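Local coordinates for lipid binding protein (Grifola frondosa, PDB 5H0Q), which binds lipid, apparently recognising membrane domains that contain sphingomyelin together with cholesterol, at residues R64-G70 and I94-T100; S80-G86 and F102-A108; I128-W132 and E197-S201. One frame throughout, in Å; residues are numbered along the deposited sequence.

Contact 1 of 3, residues R64-G70 and I94-T100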
loop_
_atom_site.group_PDB
_atom_site.type_symbol
_atom_site.label_atom_id
_atom_site.label_comp_id
_atom_site.label_asym_id
_atom_site.label_seq_id
_atom_site.Cartn_x
_atom_site.Cartn_y
_atom_site.Cartn_z
ATOM N N ARG A 64 -4.840 -3.632 1.374
ATOM C CA ARG A 64 -4.932 -3.623 -0.083
ATOM C C ARG A 64 -4.141 -2.425 -0.602
ATOM O O ARG A 64 -4.212 -1.332 -0.036
ATOM C CB ARG A 64 -6.373 -3.587 -0.569
ATOM C CG ARG A 64 -7.210 -2.360 -0.234
ATOM C CD ARG A 64 -8.603 -2.483 -0.887
ATOM N NE ARG A 64 -9.393 -1.267 -0.736
ATOM C CZ ARG A 64 -10.304 -1.037 0.196
ATOM N NH1 ARG A 64 -10.626 -1.968 1.091
ATOM N NH2 ARG A 64 -10.911 0.141 0.219
ATOM N N VAL A 65 -3.440 -2.622 -1.712
ATOM C CA VAL A 65 -2.547 -1.615 -2.299
ATOM C C VAL A 65 -2.924 -1.464 -3.759
ATOM O O VAL A 65 -2.932 -2.461 -4.483
ATOM C CB VAL A 65 -1.079 -2.059 -2.195
ATOM C CG1 VAL A 65 -0.177 -1.023 -2.843
ATOM C CG2 VAL A 65 -0.706 -2.354 -0.769
ATOM N N TYR A 66 -3.181 -0.224 -4.212
ATOM C CA TYR A 66 -3.498 0.049 -5.608
ATOM C C TYR A 66 -2.413 0.947 -6.182
ATOM O O TYR A 66 -2.159 2.031 -5.646
ATOM C CB TYR A 66 -4.864 0.723 -5.797
ATOM C CG TYR A 66 -5.293 0.812 -7.230
ATOM C CD1 TYR A 66 -5.445 -0.332 -7.992
ATOM C CD2 TYR A 66 -5.531 2.047 -7.838
ATOM C CE1 TYR A 66 -5.870 -0.262 -9.310
ATOM C CE2 TYR A 66 -5.948 2.118 -9.149
ATOM C CZ TYR A 66 -6.098 0.971 -9.875
ATOM O OH TYR A 66 -6.530 1.011 -11.165
ATOM N N ASN A 67 -1.812 0.516 -7.285
ATOM C CA ASN A 67 -0.785 1.298 -7.981
ATOM C C ASN A 67 -1.421 2.022 -9.153
ATOM O O ASN A 67 -1.788 1.396 -10.150
ATOM C CB ASN A 67 0.350 0.399 -8.450
ATOM C CG ASN A 67 1.385 1.163 -9.272
ATOM O OD1 ASN A 67 1.401 2.384 -9.252
ATOM N ND2 ASN A 67 2.189 0.444 -10.028
ATOM N N ALA A 68 -1.557 3.347 -9.026
ATOM C CA ALA A 68 -2.017 4.226 -10.096
ATOM C C ALA A 68 -0.948 5.257 -10.455
ATOM O O ALA A 68 -1.289 6.377 -10.824
ATOM C CB ALA A 68 -3.315 4.927 -9.696
ATOM N N THR A 69 0.337 4.901 -10.327
ATOM C CA THR A 69 1.410 5.854 -10.624
ATOM C C THR A 69 1.760 5.958 -12.093
ATOM O O THR A 69 2.607 6.792 -12.445
ATOM C CB THR A 69 2.683 5.486 -9.894
ATOM O OG1 THR A 69 3.189 4.250 -10.400
ATOM C CG2 THR A 69 2.483 5.453 -8.407
ATOM N N GLY A 70 1.173 5.148 -12.938
ATOM C CA GLY A 70 1.437 5.162 -14.348
ATOM C C GLY A 70 2.573 4.259 -14.776
ATOM O O GLY A 70 2.876 4.196 -15.975
ATOM N N ILE A 94 4.081 -4.767 -8.795
ATOM C CA ILE A 94 2.684 -4.404 -8.973
ATOM C C ILE A 94 2.595 -3.467 -10.175
ATOM O O ILE A 94 3.163 -2.365 -10.149
ATOM C CB ILE A 94 2.102 -3.734 -7.721
ATOM C CG1 ILE A 94 2.374 -4.579 -6.458
ATOM C CG2 ILE A 94 0.618 -3.488 -7.945
ATOM C CD1 ILE A 94 2.077 -3.870 -5.207
ATOM N N GLY A 95 1.916 -3.895 -11.231
ATOM C CA GLY A 95 1.762 -3.026 -12.379
ATOM C C GLY A 95 0.826 -1.869 -12.100
ATOM O O GLY A 95 0.004 -1.891 -11.175
ATOM N N ASN A 96 0.942 -0.829 -12.933
ATOM C CA ASN A 96 -0.030 0.236 -12.898
ATOM C C ASN A 96 -1.395 -0.390 -13.155
ATOM O O ASN A 96 -1.529 -1.230 -14.044
ATOM C CB ASN A 96 0.328 1.259 -13.973
ATOM C CG ASN A 96 -0.574 2.447 -13.984
ATOM O OD1 ASN A 96 -0.753 3.114 -12.976
ATOM N ND2 ASN A 96 -1.140 2.734 -15.136
ATOM N N GLY A 97 -2.405 0.024 -12.388
ATOM C CA GLY A 97 -3.733 -0.557 -12.502
ATOM C C GLY A 97 -3.929 -1.858 -11.764
ATOM O O GLY A 97 -5.017 -2.443 -11.861
ATOM N N GLN A 98 -2.932 -2.333 -11.036
ATOM C CA GLN A 98 -3.036 -3.575 -10.296
ATOM C C GLN A 98 -3.094 -3.327 -8.796
ATOM O O GLN A 98 -2.624 -2.307 -8.285
ATOM C CB GLN A 98 -1.886 -4.522 -10.633
ATOM C CG GLN A 98 -1.942 -4.931 -12.087
ATOM C CD GLN A 98 -0.964 -6.006 -12.434
ATOM O OE1 GLN A 98 0.204 -5.901 -12.114
ATOM N NE2 GLN A 98 -1.443 -7.079 -13.059
ATOM N N TRP A 99 -3.739 -4.271 -8.110
ATOM C CA TRP A 99 -3.814 -4.360 -6.654
ATOM C C TRP A 99 -2.972 -5.518 -6.136
ATOM O O TRP A 99 -2.834 -6.551 -6.805
ATOM C CB TRP A 99 -5.254 -4.658 -6.177
ATOM C CG TRP A 99 -6.312 -3.665 -6.491
ATOM C CD1 TRP A 99 -7.018 -3.551 -7.643
ATOM C CD2 TRP A 99 -6.799 -2.652 -5.608
ATOM N NE1 TRP A 99 -7.928 -2.524 -7.536
ATOM C CE2 TRP A 99 -7.805 -1.954 -6.295
ATOM C CE3 TRP A 99 -6.470 -2.266 -4.300
ATOM C CZ2 TRP A 99 -8.501 -0.898 -5.719
ATOM C CZ3 TRP A 99 -7.156 -1.216 -3.732
ATOM C CH2 TRP A 99 -8.155 -0.544 -4.444
ATOM N N THR A 100 -2.459 -5.378 -4.909
ATOM C CA THR A 100 -2.096 -6.548 -4.136
ATOM C C THR A 100 -2.749 -6.472 -2.760
ATOM O O THR A 100 -3.189 -5.411 -2.308
ATOM C CB THR A 100 -0.590 -6.712 -4.035
ATOM O OG1 THR A 100 -0.305 -8.022 -3.550
ATOM C CG2 THR A 100 0.041 -5.664 -3.129
HETATM O O HOH W 1 -7.516 -1.478 -12.289
#

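Contact 2 of 3, residues S80-G86 and F102-A108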
loop_
_atom_site.group_PDB
_atom_site.type_symbol
_atom_site.label_atom_id
_atom_site.label_comp_id
_atom_site.label_asym_id
_atom_site.label_seq_id
_atom_site.Cartn_x
_atom_site.Cartn_y
_atom_site.Cartn_z
ATOM N N SER A 80 8.713 -5.925 9.774
ATOM C CA SER A 80 7.810 -6.082 10.919
ATOM C C SER A 80 8.419 -5.403 12.131
ATOM O O SER A 80 9.488 -5.811 12.599
ATOM C CB SER A 80 7.561 -7.550 11.262
ATOM O OG SER A 80 6.929 -8.226 10.205
ATOM N N PHE A 81 7.720 -4.413 12.670
ATOM C CA PHE A 81 8.126 -3.837 13.940
ATOM C C PHE A 81 7.505 -4.571 15.118
ATOM O O PHE A 81 8.171 -4.792 16.136
ATOM C CB PHE A 81 7.748 -2.355 13.992
ATOM C CG PHE A 81 8.309 -1.540 12.860
ATOM C CD1 PHE A 81 9.669 -1.426 12.687
ATOM C CD2 PHE A 81 7.471 -0.872 11.985
ATOM C CE1 PHE A 81 10.186 -0.670 11.654
ATOM C CE2 PHE A 81 7.980 -0.115 10.950
ATOM C CZ PHE A 81 9.341 -0.013 10.787
ATOM N N ARG A 82 6.231 -4.941 14.995
ATOM C CA ARG A 82 5.552 -5.811 15.951
ATOM C C ARG A 82 4.696 -6.755 15.134
ATOM O O ARG A 82 3.982 -6.303 14.243
ATOM C CB ARG A 82 4.664 -5.007 16.905
ATOM C CG ARG A 82 5.387 -3.944 17.659
ATOM C CD ARG A 82 4.464 -3.146 18.552
ATOM N NE ARG A 82 5.206 -2.061 19.175
ATOM C CZ ARG A 82 5.068 -0.771 18.890
ATOM N NH1 ARG A 82 4.189 -0.352 18.007
ATOM N NH2 ARG A 82 5.826 0.118 19.507
ATOM N N GLY A 83 4.783 -8.050 15.413
ATOM C CA GLY A 83 4.001 -9.023 14.681
ATOM C C GLY A 83 4.758 -9.584 13.493
ATOM O O GLY A 83 5.990 -9.586 13.451
ATOM N N HIS A 84 4.001 -10.065 12.511
ATOM C CA HIS A 84 4.598 -10.761 11.388
ATOM C C HIS A 84 3.626 -10.756 10.225
ATOM O O HIS A 84 2.413 -10.581 10.396
ATOM C CB HIS A 84 5.027 -12.188 11.760
ATOM C CG HIS A 84 3.896 -13.109 12.089
ATOM N ND1 HIS A 84 3.239 -13.082 13.299
ATOM C CD2 HIS A 84 3.331 -14.110 11.376
ATOM C CE1 HIS A 84 2.305 -14.015 13.312
ATOM N NE2 HIS A 84 2.339 -14.654 12.156
ATOM N N PHE A 85 4.181 -10.941 9.040
ATOM C CA PHE A 85 3.395 -11.082 7.827
ATOM C C PHE A 85 2.731 -12.452 7.771
ATOM O O PHE A 85 3.153 -13.408 8.422
ATOM C CB PHE A 85 4.286 -10.882 6.595
ATOM C CG PHE A 85 4.699 -9.452 6.380
ATOM C CD1 PHE A 85 3.898 -8.602 5.645
ATOM C CD2 PHE A 85 5.856 -8.942 6.959
ATOM C CE1 PHE A 85 4.248 -7.277 5.456
ATOM C CE2 PHE A 85 6.217 -7.605 6.780
ATOM C CZ PHE A 85 5.418 -6.780 6.018
ATOM N N GLY A 86 1.672 -12.529 6.983
ATOM C CA GLY A 86 1.044 -13.798 6.706
ATOM C C GLY A 86 1.984 -14.741 5.978
ATOM O O GLY A 86 3.056 -14.372 5.498
ATOM N N PHE A 102 -2.477 -8.282 1.316
ATOM C CA PHE A 102 -1.791 -9.150 2.253
ATOM C C PHE A 102 -2.290 -8.862 3.658
ATOM O O PHE A 102 -2.934 -7.842 3.915
ATOM C CB PHE A 102 -0.266 -8.968 2.166
ATOM C CG PHE A 102 0.222 -7.581 2.542
ATOM C CD1 PHE A 102 0.514 -7.265 3.856
ATOM C CD2 PHE A 102 0.412 -6.611 1.578
ATOM C CE1 PHE A 102 0.955 -5.994 4.206
ATOM C CE2 PHE A 102 0.876 -5.352 1.915
ATOM C CZ PHE A 102 1.143 -5.047 3.235
ATOM N N ILE A 103 -1.987 -9.784 4.566
ATOM C CA ILE A 103 -2.292 -9.611 5.971
ATOM C C ILE A 103 -0.993 -9.434 6.743
ATOM O O ILE A 103 0.046 -10.004 6.411
ATOM C CB ILE A 103 -3.130 -10.798 6.511
ATOM C CG1 ILE A 103 -3.566 -10.541 7.954
ATOM C CG2 ILE A 103 -2.370 -12.101 6.440
ATOM C CD1 ILE A 103 -4.545 -11.561 8.502
ATOM N N HIS A 104 -1.070 -8.642 7.793
ATOM C CA HIS A 104 -0.024 -8.576 8.802
ATOM C C HIS A 104 -0.709 -8.683 10.150
ATOM O O HIS A 104 -1.708 -8.000 10.379
ATOM C CB HIS A 104 0.768 -7.266 8.684
ATOM C CG HIS A 104 2.050 -7.279 9.443
ATOM N ND1 HIS A 104 2.141 -6.889 10.760
ATOM C CD2 HIS A 104 3.307 -7.630 9.067
ATOM C CE1 HIS A 104 3.401 -6.980 11.158
ATOM N NE2 HIS A 104 4.126 -7.438 10.154
ATOM N N THR A 105 -0.200 -9.538 11.025
ATOM C CA THR A 105 -0.871 -9.814 12.286
ATOM C C THR A 105 0.083 -9.639 13.450
ATOM O O THR A 105 1.300 -9.648 13.290
ATOM C CB THR A 105 -1.426 -11.247 12.358
ATOM O OG1 THR A 105 -0.361 -12.183 12.584
ATOM C CG2 THR A 105 -2.137 -11.612 11.094
ATOM N N LYS A 106 -0.498 -9.509 14.637
ATOM C CA LYS A 106 0.294 -9.536 15.849
ATOM C C LYS A 106 0.947 -10.907 15.984
ATOM O O LYS A 106 0.592 -11.872 15.295
ATOM C CB LYS A 106 -0.570 -9.231 17.063
ATOM C CG LYS A 106 -1.543 -10.373 17.410
ATOM C CD LYS A 106 -2.360 -10.032 18.655
ATOM C CE LYS A 106 -3.113 -11.243 19.189
ATOM N NZ LYS A 106 -2.177 -12.255 19.698
ATOM N N SER A 107 1.880 -10.989 16.919
ATOM C CA SER A 107 2.520 -12.262 17.196
ATOM C C SER A 107 1.527 -13.188 17.881
ATOM O O SER A 107 0.725 -12.757 18.705
ATOM C CB SER A 107 3.738 -12.058 18.079
ATOM O OG SER A 107 4.699 -11.236 17.428
ATOM N N ALA A 108 1.595 -14.463 17.536
ATOM C CA ALA A 108 0.690 -15.452 18.105
ATOM C C ALA A 108 0.740 -15.415 19.623
ATOM O O ALA A 108 1.816 -15.407 20.244
ATOM C CB ALA A 108 1.058 -16.838 17.585
HETATM O O HOH W 2 5.699 -8.592 18.519
#

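Contact 3 of 3, residues I128-W132 and E197-S201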
loop_
_atom_site.group_PDB
_atom_site.type_symbol
_atom_site.label_atom_id
_atom_site.label_comp_id
_atom_site.label_asym_id
_atom_site.label_seq_id
_atom_site.Cartn_x
_atom_site.Cartn_y
_atom_site.Cartn_z
ATOM N N ILE A 128 8.300 4.626 -1.780
ATOM C CA ILE A 128 7.084 4.952 -1.067
ATOM C C ILE A 128 7.037 4.076 0.168
ATOM O O ILE A 128 6.859 2.861 0.048
ATOM C CB ILE A 128 5.841 4.723 -1.920
ATOM C CG1 ILE A 128 5.921 5.497 -3.223
ATOM C CG2 ILE A 128 4.614 5.133 -1.113
ATOM C CD1 ILE A 128 4.884 5.106 -4.249
ATOM N N PHE A 129 7.135 4.694 1.342
ATOM C CA PHE A 129 6.960 4.002 2.617
ATOM C C PHE A 129 5.472 3.901 2.934
ATOM O O PHE A 129 4.768 4.909 2.937
ATOM C CB PHE A 129 7.693 4.782 3.707
ATOM C CG PHE A 129 7.540 4.230 5.099
ATOM C CD1 PHE A 129 6.392 4.480 5.829
ATOM C CD2 PHE A 129 8.558 3.509 5.698
ATOM C CE1 PHE A 129 6.241 3.998 7.117
ATOM C CE2 PHE A 129 8.422 3.027 7.001
ATOM C CZ PHE A 129 7.262 3.286 7.714
ATOM N N SER A 130 4.990 2.680 3.193
ATOM C CA SER A 130 3.604 2.463 3.572
ATOM C C SER A 130 3.595 1.666 4.866
ATOM O O SER A 130 3.949 0.484 4.874
ATOM C CB SER A 130 2.855 1.735 2.467
ATOM O OG SER A 130 2.951 2.472 1.261
ATOM N N GLY A 131 3.199 2.318 5.947
ATOM C CA GLY A 131 3.286 1.723 7.258
ATOM C C GLY A 131 1.961 1.722 7.993
ATOM O O GLY A 131 1.086 2.554 7.762
ATOM N N TRP A 132 1.850 0.788 8.921
ATOM C CA TRP A 132 0.668 0.669 9.746
ATOM C C TRP A 132 1.109 0.417 11.173
ATOM O O TRP A 132 2.203 -0.076 11.439
ATOM C CB TRP A 132 -0.252 -0.464 9.243
ATOM C CG TRP A 132 0.482 -1.788 9.207
ATOM C CD1 TRP A 132 0.589 -2.705 10.218
ATOM C CD2 TRP A 132 1.280 -2.279 8.137
ATOM N NE1 TRP A 132 1.376 -3.760 9.818
ATOM C CE2 TRP A 132 1.833 -3.507 8.552
ATOM C CE3 TRP A 132 1.584 -1.799 6.851
ATOM C CZ2 TRP A 132 2.662 -4.259 7.728
ATOM C CZ3 TRP A 132 2.361 -2.551 6.042
ATOM C CH2 TRP A 132 2.919 -3.757 6.482
ATOM N N GLU A 197 -6.001 0.570 3.282
ATOM C CA GLU A 197 -5.852 0.798 1.847
ATOM C C GLU A 197 -4.746 1.815 1.601
ATOM O O GLU A 197 -4.731 2.883 2.214
ATOM C CB GLU A 197 -7.130 1.313 1.199
ATOM C CG GLU A 197 -7.013 1.566 -0.334
ATOM C CD GLU A 197 -8.288 2.129 -0.943
ATOM O OE1 GLU A 197 -8.614 3.285 -0.634
ATOM O OE2 GLU A 197 -8.951 1.408 -1.716
ATOM N N TYR A 198 -3.821 1.473 0.709
ATOM C CA TYR A 198 -2.827 2.409 0.191
ATOM C C TYR A 198 -3.100 2.634 -1.287
ATOM O O TYR A 198 -3.246 1.663 -2.035
ATOM C CB TYR A 198 -1.422 1.839 0.375
ATOM C CG TYR A 198 -1.037 1.632 1.802
ATOM C CD1 TYR A 198 -0.770 2.709 2.640
ATOM C CD2 TYR A 198 -0.995 0.353 2.347
ATOM C CE1 TYR A 198 -0.446 2.515 3.982
ATOM C CE2 TYR A 198 -0.658 0.149 3.673
ATOM C CZ TYR A 198 -0.396 1.224 4.490
ATOM O OH TYR A 198 -0.063 1.048 5.810
ATOM N N VAL A 199 -3.061 3.897 -1.717
ATOM C CA VAL A 199 -3.208 4.238 -3.125
ATOM C C VAL A 199 -2.060 5.140 -3.511
ATOM O O VAL A 199 -1.898 6.212 -2.915
ATOM C CB VAL A 199 -4.526 4.952 -3.408
ATOM C CG1 VAL A 199 -4.688 5.197 -4.884
ATOM C CG2 VAL A 199 -5.671 4.118 -2.874
ATOM N N TYR A 200 -1.352 4.770 -4.561
ATOM C CA TYR A 200 -0.268 5.592 -5.106
ATOM C C TYR A 200 -0.718 6.148 -6.450
ATOM O O TYR A 200 -1.205 5.384 -7.299
ATOM C CB TYR A 200 0.991 4.758 -5.256
ATOM C CG TYR A 200 1.257 3.865 -4.088
ATOM C CD1 TYR A 200 1.207 4.363 -2.788
ATOM C CD2 TYR A 200 1.549 2.531 -4.275
ATOM C CE1 TYR A 200 1.425 3.547 -1.723
ATOM C CE2 TYR A 200 1.764 1.697 -3.206
ATOM C CZ TYR A 200 1.708 2.205 -1.935
ATOM O OH TYR A 200 1.902 1.358 -0.872
ATOM N N SER A 201 -0.548 7.466 -6.657
ATOM C CA SER A 201 -1.056 8.105 -7.861
ATOM C C SER A 201 -0.049 9.145 -8.369
ATOM O O SER A 201 0.955 9.428 -7.717
ATOM C CB SER A 201 -2.418 8.744 -7.604
ATOM O OG SER A 201 -2.365 9.654 -6.517
#

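Contact 1 of 3, residues R64-G70 and I94-T100
Y66 and W99 face each other as a non-hydrogen-bonded antiparallel pair, and the tyrosine lies across one face of the indole. Its CB sits 3.6 Å from the centroid of the six-membered ring, a CH-pi contact almost on the ring normal, while CD1 comes within 3.3 Å of CE2 of W99. The two ring planes are turned 38° apart. Beside the indole runs the extended chain of R64, pointing the same way, with its CD touching CZ3 of W99 at 3.4 Å; its guanidinium passes on to a salt bridge with E197 and a hydrogen bond to Q48. V65 and T100 pack side by side on the other sheet face, and their backbones exchange a pair of hydrogen bonds.

Ahead of this pair, the 94-100 chain makes a type II turn from G95 to Q98, tied to N67 by two backbone bonds. N67 N donates nearly straight to Q98 O (3.1 Å, 176°), and N67 O accepts from G97 N at 2.7 Å. Just before the turn, I94 O is reached by ND2 of N67 at 3.0 Å from above the carbonyl plane. With CG anti to the backbone N (chi1 176°), the amide of N67 is sent toward the turn. Its OD1 accepts both the backbone N and OG1 of T69, and these bonds, with those of ND2 to I94 O and G71 O, fix the flip of the amide. N96 reaches back, OD1 taking G70 N at 2.8 Å, while its ND2 is held by I7 O and M29 O. The arrangement is an antiparallel strand pair whose end is closed by an Asx turn at N67 packed against a type II beta turn.

Contact 2 of 3, residues S80-G86 and F102-A108
The carbonyl O of T105 receives the backbone N of H84 at 2.8 Å, and H84 O takes T105 N in return, making these two a hydrogen-bonded antiparallel pair. G83 CA also approaches T105 O, at 3.1 Å, so the chain lies close against the strand there. Two residues further than H84, G86 N donates to I103 O.

Over the backbone of the 80-86 chain lies the imidazole of H104. H84 O sits over the centre of one of its faces, and R82 O lies at its edge, near CE1. NE2 shares a 2.9 Å hydrogen bond with S80 OG, and ND1 is bonded to S114, so both nitrogens have partners and the ring's rotation is fixed. Its CD2 edge points into the face of F85, 3.4 Å above the centre of that ring, a T-shaped pair with planes at 84°. CG of H104 stands anti to the backbone N (chi1 -165°), which carries the ring across to the 80-86 chain. F102 completes the aromatic cluster, its CE1 3.7 Å from CE1 of F85. On the other face of the sheet, T105 OG1 lies over the ring of H84 and bonds to K106 O.

The short strand 84-85 thus borders strand 99-105, whose other side pairs with strand 60-68; helix 41-55 packs on I103 and T105, while helix 160-169 meets F81 and R82 at the corner of the chain.

Contact 3 of 3, residues I128-W132 and E197-S201
The rings of Y198 and Y200 each carry an aliphatic group on one face and a polar atom at the edge. Over the centre of the Y198 ring stands CB of S130, 3.6 Å from the centroid and 9° off its normal, a CH-pi contact; G131 O lies at that ring's edge, near its plane. On Y200 the face is met by CD1 of I128, displaced toward the rim, and CG2 of the same isoleucine touches CE1 of Y200 at 3.6 Å. S130 OG approaches the edge of Y200. The W132 ring, in turn, has Y198 OH near its plane, 3.4 Å from CE3, and the two side chains cross at about a right angle.

The backbones stay well apart, their axes 9.0 Å from each other at closest approach and running antiparallel at 168°. This is packing between two sheets of a beta sandwich, with strand 126-134 of the five-stranded sheet facing strand 193-201 of the mixed one.

Two hydroxyl contacts cross this buried interior. Y198 OH donates to G131 O at 2.7 Å, rising almost perpendicularly above the carbonyl plane instead of following a lone pair. S130 OG and Y200 OH share a short hydrogen bond of 2.6 Å; with OG anti to the carbonyl carbon (chi1 -57°), the serine meets Y200 through its oxygen and Y198 through its CB. V63 and V65 pack beside Y198, and A184 touches both I128 and Y200.

Contacts 1 and 2 lie in one sheet, on opposite sides of the chain's centre and about 22 Å apart between centres; strand 99-105 runs through both. Contact 3 joins that sheet to the other, its centre about 10 Å from that of contact 1 and about 17 Å from that of contact 2. Within the mixed sheet strand 60-68 lies between strands 99-105 and 193-201 and so ties contact 1 to contact 3: Y66 N approaches Y198 O at 2.9 Å and A68 N approaches Y200 O at 2.7 Å, probable hydrogen bonds, while V65 CG1 packs on Y200 CE2. W132 is the bridge to contact 2, its indole meeting H104 edge-to-face and touching F102 and F85. No lipid site is identified among the three.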